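Sarcosine oxidase (Pyrococcus horikoshii, PDB 1Y56) probably oxidises L-proline as the FAD-binding beta subunit of an FAD-, FMN- and ATP-containing L-proline dehydrogenase complex. Local coordinates at residues Y307-G319 and I329-A341. Residues are numbered along the deposited sequence; the frame is centred on the assembly and turned at random.
With FAD (flavin-adenine dinucleotide), chain I.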
loop_
_atom_site.group_PDB
_atom_site.type_symbol
_atom_site.label_atom_id
_atom_site.label_comp_id
_atom_site.label_asym_id
_atom_site.label_seq_id
_atom_site.Cartn_x
_atom_site.Cartn_y
_atom_site.Cartn_z
ATOM N N TYR B 307 6.873 33.253 -23.680
ATOM C CA TYR B 307 6.075 33.286 -24.894
ATOM C C TYR B 307 6.315 34.545 -25.720
ATOM O O TYR B 307 6.359 35.651 -25.184
ATOM C CB TYR B 307 4.587 33.215 -24.551
ATOM C CG TYR B 307 4.193 32.082 -23.643
ATOM C CD1 TYR B 307 4.802 30.829 -23.741
ATOM C CD2 TYR B 307 3.182 32.248 -22.707
ATOM C CE1 TYR B 307 4.425 29.784 -22.905
ATOM C CE2 TYR B 307 2.797 31.218 -21.875
ATOM C CZ TYR B 307 3.421 29.989 -21.975
ATOM O OH TYR B 307 3.030 28.964 -21.143
ATOM N N TYR B 308 6.487 34.377 -27.023
ATOM C CA TYR B 308 6.144 35.446 -27.933
ATOM C C TYR B 308 4.716 35.086 -28.318
ATOM O O TYR B 308 4.425 33.919 -28.590
ATOM C CB TYR B 308 7.019 35.405 -29.178
ATOM C CG TYR B 308 8.366 36.108 -29.120
ATOM C CD1 TYR B 308 9.000 36.417 -27.898
ATOM C CD2 TYR B 308 9.036 36.428 -30.314
ATOM C CE1 TYR B 308 10.265 37.047 -27.878
ATOM C CE2 TYR B 308 10.284 37.041 -30.312
ATOM C CZ TYR B 308 10.898 37.355 -29.100
ATOM O OH TYR B 308 12.136 37.970 -29.142
ATOM N N ALA B 309 3.814 36.060 -28.302
ATOM C CA ALA B 309 2.478 35.857 -28.853
ATOM C C ALA B 309 2.489 36.369 -30.287
ATOM O O ALA B 309 2.274 37.564 -30.529
ATOM C CB ALA B 309 1.427 36.565 -28.029
ATOM N N LYS B 310 2.758 35.458 -31.228
ATOM C CA LYS B 310 2.984 35.808 -32.633
ATOM C C LYS B 310 1.718 35.924 -33.486
ATOM O O LYS B 310 0.810 35.100 -33.371
ATOM C CB LYS B 310 3.941 34.801 -33.272
ATOM C CG LYS B 310 5.421 35.123 -33.066
ATOM C CD LYS B 310 6.331 34.339 -34.022
ATOM C CE LYS B 310 6.182 34.794 -35.481
ATOM N NZ LYS B 310 7.030 33.985 -36.416
ATOM N N THR B 311 1.672 36.953 -34.332
ATOM C CA THR B 311 0.730 37.011 -35.449
ATOM C C THR B 311 1.486 36.807 -36.762
ATOM O O THR B 311 2.718 36.920 -36.790
ATOM C CB THR B 311 0.000 38.355 -35.523
ATOM O OG1 THR B 311 0.957 39.409 -35.692
ATOM C CG2 THR B 311 -0.840 38.592 -34.276
ATOM N N PRO B 312 0.761 36.515 -37.857
ATOM C CA PRO B 312 1.385 36.274 -39.157
ATOM C C PRO B 312 2.240 37.424 -39.685
ATOM O O PRO B 312 3.135 37.190 -40.501
ATOM C CB PRO B 312 0.194 36.050 -40.081
ATOM C CG PRO B 312 -0.874 35.587 -39.193
ATOM C CD PRO B 312 -0.699 36.356 -37.934
ATOM N N ASP B 313 1.970 38.646 -39.237
ATOM C CA ASP B 313 2.773 39.789 -39.662
ATOM C C ASP B 313 3.522 40.443 -38.504
ATOM O O ASP B 313 3.902 41.605 -38.590
ATOM C CB ASP B 313 1.930 40.812 -40.433
ATOM C CG ASP B 313 0.831 41.437 -39.586
ATOM O OD1 ASP B 313 -0.040 42.132 -40.166
ATOM O OD2 ASP B 313 0.821 41.242 -38.350
ATOM N N SER B 314 3.728 39.707 -37.416
ATOM C CA SER B 314 4.472 40.231 -36.263
ATOM C C SER B 314 4.004 41.584 -35.716
ATOM O O SER B 314 4.786 42.289 -35.090
ATOM C CB SER B 314 5.968 40.297 -36.571
ATOM O OG SER B 314 6.523 38.994 -36.576
ATOM N N ASN B 315 2.741 41.934 -35.951
ATOM C CA ASN B 315 2.129 43.125 -35.375
ATOM C C ASN B 315 0.943 42.739 -34.508
ATOM O O ASN B 315 0.253 41.770 -34.804
ATOM C CB ASN B 315 1.657 44.081 -36.468
ATOM C CG ASN B 315 2.786 44.899 -37.055
ATOM O OD1 ASN B 315 3.153 45.947 -36.521
ATOM N ND2 ASN B 315 3.329 44.439 -38.170
ATOM N N PRO B 316 0.697 43.486 -33.420
ATOM C CA PRO B 316 -0.438 43.142 -32.578
ATOM C C PRO B 316 -1.791 43.354 -33.239
ATOM O O PRO B 316 -1.875 43.932 -34.318
ATOM C CB PRO B 316 -0.282 44.095 -31.400
ATOM C CG PRO B 316 0.517 45.224 -31.932
ATOM C CD PRO B 316 1.453 44.630 -32.880
ATOM N N ALA B 317 -2.830 42.846 -32.585
ATOM C CA ALA B 317 -4.212 43.167 -32.907
ATOM C C ALA B 317 -4.735 44.057 -31.800
ATOM O O ALA B 317 -4.929 43.610 -30.660
ATOM C CB ALA B 317 -5.047 41.923 -33.009
ATOM N N ILE B 318 -4.926 45.328 -32.138
ATOM C CA ILE B 318 -5.368 46.329 -31.197
ATOM C C ILE B 318 -6.528 47.034 -31.848
ATOM O O ILE B 318 -6.361 47.727 -32.850
ATOM C CB ILE B 318 -4.241 47.322 -30.864
ATOM C CG1 ILE B 318 -3.023 46.564 -30.303
ATOM C CG2 ILE B 318 -4.738 48.391 -29.895
ATOM C CD1 ILE B 318 -1.737 47.370 -30.264
ATOM N N GLY B 319 -7.715 46.823 -31.298
ATOM C CA GLY B 319 -8.911 47.480 -31.811
ATOM C C GLY B 319 -10.216 47.067 -31.151
ATOM O O GLY B 319 -10.240 46.199 -30.270
ATOM N N ILE B 329 -9.477 44.350 -28.172
ATOM C CA ILE B 329 -8.339 43.474 -28.114
ATOM C C ILE B 329 -7.061 44.312 -28.196
ATOM O O ILE B 329 -6.984 45.273 -28.969
ATOM C CB ILE B 329 -8.418 42.352 -29.206
ATOM C CG1 ILE B 329 -7.401 41.233 -28.921
ATOM C CG2 ILE B 329 -8.274 42.936 -30.608
ATOM C CD1 ILE B 329 -7.639 39.941 -29.684
ATOM N N ALA B 330 -6.094 43.958 -27.350
ATOM C CA ALA B 330 -4.731 44.468 -27.418
ATOM C C ALA B 330 -3.784 43.311 -27.120
ATOM O O ALA B 330 -3.343 43.141 -25.979
ATOM C CB ALA B 330 -4.533 45.578 -26.416
ATOM N N ALA B 331 -3.482 42.512 -28.146
ATOM C CA ALA B 331 -2.743 41.260 -27.960
ATOM C C ALA B 331 -1.969 40.822 -29.206
ATOM O O ALA B 331 -2.346 41.150 -30.328
ATOM C CB ALA B 331 -3.700 40.160 -27.525
ATOM N N GLY B 332 -0.890 40.075 -28.998
ATOM C CA GLY B 332 -0.098 39.538 -30.099
ATOM C C GLY B 332 1.087 40.423 -30.426
ATOM O O GLY B 332 1.335 40.740 -31.583
ATOM N N PHE B 333 1.843 40.812 -29.408
ATOM C CA PHE B 333 2.893 41.797 -29.610
ATOM C C PHE B 333 4.182 41.224 -30.194
ATOM O O PHE B 333 5.140 41.952 -30.474
ATOM C CB PHE B 333 3.118 42.591 -28.333
ATOM C CG PHE B 333 1.928 43.429 -27.935
ATOM C CD1 PHE B 333 1.705 44.673 -28.521
ATOM C CD2 PHE B 333 1.016 42.967 -26.990
ATOM C CE1 PHE B 333 0.587 45.454 -28.160
ATOM C CE2 PHE B 333 -0.102 43.741 -26.623
ATOM C CZ PHE B 333 -0.314 44.987 -27.208
ATOM N N SER B 334 4.181 39.915 -30.414
ATOM C CA SER B 334 5.217 39.266 -31.211
ATOM C C SER B 334 6.646 39.649 -30.808
ATOM O O SER B 334 7.511 39.790 -31.663
ATOM C CB SER B 334 4.995 39.552 -32.705
ATOM O OG SER B 334 3.623 39.429 -33.064
ATOM N N GLY B 335 6.885 39.811 -29.509
ATOM C CA GLY B 335 8.241 39.926 -28.992
ATOM C C GLY B 335 8.667 41.325 -28.594
ATOM O O GLY B 335 9.722 41.507 -27.977
ATOM N N HIS B 336 7.858 42.320 -28.938
ATOM C CA HIS B 336 8.200 43.702 -28.662
ATOM C C HIS B 336 7.012 44.446 -28.058
ATOM O O HIS B 336 6.850 45.647 -28.255
ATOM C CB HIS B 336 8.693 44.382 -29.939
ATOM C CG HIS B 336 7.740 44.277 -31.089
ATOM N ND1 HIS B 336 7.922 43.390 -32.127
ATOM C CD2 HIS B 336 6.592 44.944 -31.363
ATOM C CE1 HIS B 336 6.930 43.515 -32.993
ATOM N NE2 HIS B 336 6.106 44.447 -32.549
ATOM N N GLY B 337 6.182 43.723 -27.315
ATOM C CA GLY B 337 5.019 44.321 -26.674
ATOM C C GLY B 337 5.293 45.074 -25.389
ATOM O O GLY B 337 4.481 45.899 -24.979
ATOM N N PHE B 338 6.419 44.801 -24.734
ATOM C CA PHE B 338 6.761 45.535 -23.508
ATOM C C PHE B 338 7.036 47.014 -23.801
ATOM O O PHE B 338 6.434 47.889 -23.182
ATOM C CB PHE B 338 7.934 44.878 -22.776
ATOM C CG PHE B 338 8.640 45.783 -21.814
ATOM C CD1 PHE B 338 9.941 46.206 -22.069
ATOM C CD2 PHE B 338 8.022 46.204 -20.642
ATOM C CE1 PHE B 338 10.620 47.049 -21.165
ATOM C CE2 PHE B 338 8.690 47.051 -19.732
ATOM C CZ PHE B 338 9.985 47.469 -19.995
ATOM N N MET B 339 7.921 47.273 -24.763
ATOM C CA MET B 339 8.245 48.628 -25.188
ATOM C C MET B 339 7.025 49.429 -25.661
ATOM O O MET B 339 6.941 50.633 -25.430
ATOM C CB MET B 339 9.333 48.604 -26.255
ATOM C CG MET B 339 9.001 47.845 -27.518
ATOM S SD MET B 339 10.422 47.826 -28.643
ATOM C CE MET B 339 11.296 46.313 -28.209
ATOM N N MET B 340 6.067 48.760 -26.292
ATOM C CA MET B 340 4.893 49.455 -26.827
ATOM C C MET B 340 3.888 49.887 -25.757
ATOM O O MET B 340 3.117 50.830 -25.963
ATOM C CB MET B 340 4.178 48.575 -27.848
ATOM C CG MET B 340 4.815 48.552 -29.212
ATOM S SD MET B 340 3.944 47.478 -30.365
ATOM C CE MET B 340 2.372 48.331 -30.523
ATOM N N ALA B 341 3.904 49.188 -24.625
ATOM C CA ALA B 341 2.810 49.223 -23.663
ATOM C C ALA B 341 2.288 50.611 -23.299
ATOM O O ALA B 341 1.087 50.845 -23.413
ATOM C CB ALA B 341 3.164 48.420 -22.414
HETATM P PA FAD I . 1.587 39.117 -20.505
HETATM O O1A FAD I . 1.696 37.645 -20.764
HETATM O O2A FAD I . 2.709 39.800 -19.768
HETATM O O5B FAD I . 0.180 39.404 -19.790
HETATM C C5B FAD I . -0.959 38.602 -20.057
HETATM C C4B FAD I . -1.541 38.215 -18.712
HETATM O O4B FAD I . -2.862 37.720 -18.899
HETATM C C3B FAD I . -0.749 37.112 -18.013
HETATM O O3B FAD I . -0.169 37.624 -16.802
HETATM C C2B FAD I . -1.772 36.022 -17.741
HETATM O O2B FAD I . -1.750 35.521 -16.415
HETATM C C1B FAD I . -3.089 36.729 -17.911
HETATM N N9A FAD I . -4.171 35.791 -18.282
HETATM C C8A FAD I . -4.150 34.830 -19.225
HETATM N N7A FAD I . -5.344 34.193 -19.207
HETATM C C5A FAD I . -6.101 34.763 -18.249
HETATM C C6A FAD I . -7.395 34.551 -17.783
HETATM N N6A FAD I . -8.175 33.586 -18.329
HETATM N N1A FAD I . -7.868 35.319 -16.782
HETATM C C2A FAD I . -7.113 36.289 -16.224
HETATM N N3A FAD I . -5.861 36.520 -16.652
HETATM C C4A FAD I . -5.349 35.771 -17.666
HETATM N N1 FAD I . 9.250 42.903 -25.364
HETATM C C2 FAD I . 9.890 44.080 -25.492
HETATM O O2 FAD I . 9.226 45.093 -25.778
HETATM N N3 FAD I . 11.221 44.202 -25.321
HETATM C C4 FAD I . 12.002 43.152 -25.003
HETATM O O4 FAD I . 13.238 43.287 -24.839
HETATM C C4X FAD I . 11.420 41.897 -24.865
HETATM N N5 FAD I . 12.136 40.787 -24.551
HETATM C C5X FAD I . 11.520 39.583 -24.415
HETATM C C6 FAD I . 12.294 38.463 -24.089
HETATM C C7 FAD I . 11.694 37.209 -23.933
HETATM C C7M FAD I . 12.545 36.009 -23.581
HETATM C C8 FAD I . 10.309 37.086 -24.112
HETATM C C8M FAD I . 9.620 35.786 -23.964
HETATM C C9 FAD I . 9.536 38.199 -24.440
HETATM C C9A FAD I . 10.125 39.455 -24.590
HETATM N N10 FAD I . 9.352 40.516 -24.905
HETATM C C10 FAD I . 9.947 41.791 -25.063
HETATM C "C1'" FAD I . 7.918 40.343 -25.106
HETATM C "C2'" FAD I . 7.141 40.939 -23.962
HETATM O "O2'" FAD I . 7.390 40.136 -22.816
HETATM C "C3'" FAD I . 5.669 40.859 -24.298
HETATM O "O3'" FAD I . 5.432 41.502 -25.557
HETATM C "C4'" FAD I . 4.858 41.538 -23.210
HETATM O "O4'" FAD I . 5.105 40.940 -21.925
HETATM C "C5'" FAD I . 3.375 41.451 -23.519
HETATM O "O5'" FAD I . 2.722 41.905 -22.342
HETATM P P FAD I . 1.216 41.470 -22.092
HETATM O O1P FAD I . 0.480 41.662 -23.393
HETATM O O2P FAD I . 0.774 42.156 -20.831
HETATM O O3P FAD I . 1.391 39.879 -21.904
HETATM O O HOH W 1 4.048 45.961 -33.838
#
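Ala317 and Ala331 form an antiparallel hydrogen-bonded pair. Ala317 N reaches Ala331 O at 2.9 Å, and Ala331 N bonds back to Ala317 O. Gly319 and Ile329 pair likewise two residues on, past the non-hydrogen-bonded pair Ile318 and Ala330. Ser334 N binds Ala309 O at 3.0 Å from above the carbonyl plane. Ser334 OG donates to Gly332 O and accepts weakly from Thr311 N, and so lies between turn 333-336 and loop 311-316. One water links Asn315 OD1 and His336 NE2.

Gly335 CA sits 3.5 Å above the centre of the Tyr308 ring, a CH-pi contact, while FAD C9 lies 3.7 Å from Tyr308 CE1 at the ring edge. With an alanine at Tyr308, Gly335 CA would probably lose the ring face under it, and a gap would probably open beside FAD C9. Apolar packing centres on Phe333, with CG anti to its carbonyl carbon (chi1 -65°). Phe333 CD1 lies 3.5 Å from Pro316 CB, and Phe333 CE1 3.7 Å from Ile318 CD1.

Met339 N donates to FAD O2 at 2.7 Å. Strand 327-331 pairs with strand 196-199 of the FAD-binding fold. Helix 15-26 meets Phe333 through Val16, and Val344 of helix 337-354 touches Ile318 and Phe333.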